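Local coordinates for pyoverdine biosynthesis protein PvcB (Pseudomonas aeruginosa, PDB 4YLM) that catalyses the iron- and 2-oxoglutarate-dependent oxidation of tyrosine isonitrile in the biosynthesis of paerucumarin, at the interface of chains A and B. Sequence-based numbering; all coordinates share one arbitrary frame. Chains: chain A/B, Pyoverdine biosynthesis protein PvcB.

The interface of chains A and B. Residues chain A 9-11; chain B 6, 51, 54-55.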
# COMPACT_ATOMS: atom_id res chain seq x y z
N ASP A 9 8.31 -2.71 -6.65
CA ASP A 9 7.99 -4.12 -6.50
C ASP A 9 6.79 -4.48 -7.38
O ASP A 9 6.36 -5.63 -7.41
CB ASP A 9 7.74 -4.48 -5.03
CG ASP A 9 6.96 -3.41 -4.29
OD1 ASP A 9 6.35 -2.54 -4.95
OD2 ASP A 9 6.97 -3.42 -3.05
N GLN A 10 6.25 -3.48 -8.08
CA GLN A 10 5.13 -3.69 -9.00
C GLN A 10 5.68 -3.96 -10.42
O GLN A 10 6.79 -3.55 -10.74
CB GLN A 10 4.22 -2.45 -9.01
CG GLN A 10 3.51 -2.19 -7.66
CD GLN A 10 2.42 -3.21 -7.36
OE1 GLN A 10 1.85 -3.82 -8.27
NE2 GLN A 10 2.12 -3.40 -6.08
N PRO A 11 4.90 -4.64 -11.27
CA PRO A 11 5.39 -4.94 -12.63
C PRO A 11 5.25 -3.74 -13.57
O PRO A 11 4.43 -3.70 -14.50
CB PRO A 11 4.51 -6.12 -13.07
CG PRO A 11 3.17 -5.84 -12.37
CD PRO A 11 3.55 -5.20 -11.02
N TYR B 6 13.61 -6.58 -9.02
CA TYR B 6 12.80 -6.07 -7.93
C TYR B 6 13.64 -5.70 -6.73
O TYR B 6 14.45 -6.49 -6.27
CB TYR B 6 11.76 -7.10 -7.51
CG TYR B 6 10.81 -7.45 -8.60
CD1 TYR B 6 9.93 -6.51 -9.09
CD2 TYR B 6 10.80 -8.73 -9.15
CE1 TYR B 6 9.05 -6.82 -10.09
CE2 TYR B 6 9.92 -9.05 -10.16
CZ TYR B 6 9.04 -8.07 -10.63
OH TYR B 6 8.16 -8.35 -11.63
N LEU B 51 0.37 -6.79 -4.41
CA LEU B 51 1.24 -7.62 -5.25
C LEU B 51 0.48 -8.77 -5.90
O LEU B 51 0.71 -9.08 -7.07
CB LEU B 51 2.42 -8.17 -4.44
CG LEU B 51 3.41 -7.16 -3.84
CD1 LEU B 51 4.43 -7.88 -2.95
CD2 LEU B 51 4.09 -6.34 -4.94
N SER B 54 -1.37 -7.61 -9.03
CA SER B 54 -0.62 -7.23 -10.23
C SER B 54 0.27 -8.36 -10.76
O SER B 54 0.49 -8.47 -11.97
CB SER B 54 0.24 -5.99 -9.95
OG SER B 54 1.15 -6.30 -8.89
N HIS B 55 0.78 -9.19 -9.85
CA HIS B 55 1.61 -10.32 -10.24
C HIS B 55 0.79 -11.61 -10.34
O HIS B 55 1.27 -12.60 -10.89
CB HIS B 55 2.74 -10.53 -9.23
CG HIS B 55 3.74 -9.41 -9.17
ND1 HIS B 55 4.76 -9.26 -10.09
CD2 HIS B 55 3.89 -8.40 -8.27
CE1 HIS B 55 5.49 -8.21 -9.76
NE2 HIS B 55 4.97 -7.66 -8.67
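The N-terminal loop of chain A, A:Asp9 to A:Pro11, just ahead of strand 12-16, lies against the C-terminal end of helix 45-55 of chain B. B:Tyr6, from the N-terminal loop of chain B, flanks the same stretch. B:His55 donates a hydrogen bond from its ring NE2 to the backbone carbonyl A:Asp9 O, at 2.8 Å. The bond is nearly straight, 164° at the hydrogen. It lies in the carbonyl plane and close to the imidazole plane, which probably helps hold the ring's rotation against the loop.

A:Pro11 sets its CD over one face of this imidazole, toward the rim. A:Pro11 CD lies 4.0 Å from the centroid of the B:His55 ring, in a CH-pi contact. A:Pro11 CD also packs against B:Ser54 CB at 3.6 Å. The proline thus rests on two successive residues at the helix end.

The side chain of A:Gln10 adds a second polar link. B:Ser54 OG, the hydroxyl, donates to the amide oxygen A:Gln10 OE1 at 2.7 Å. The hydroxyl approaches 29° away from the amide carbonyl plane. A bend in the glutamine chain at chi2 (-71°) helps bring its amide to the serine.

B:Leu51, one turn earlier on the helix, uses its CD2 methyl. B:Leu51 CD2 lies 3.4 Å from A:Asp9 O, beside the bond from the histidine, and also touches the glutamine amide. The leucine and A:Asp9 side chains cross at about a right angle.

Both chains are copies of one protein, but this interface is not an exact two-fold. It may reflect crystal packing rather than a biological oligomer. Next to the histidine, the ring carbon B:Tyr6 CD1 comes to 4.0 Å from A:Asp9 CA.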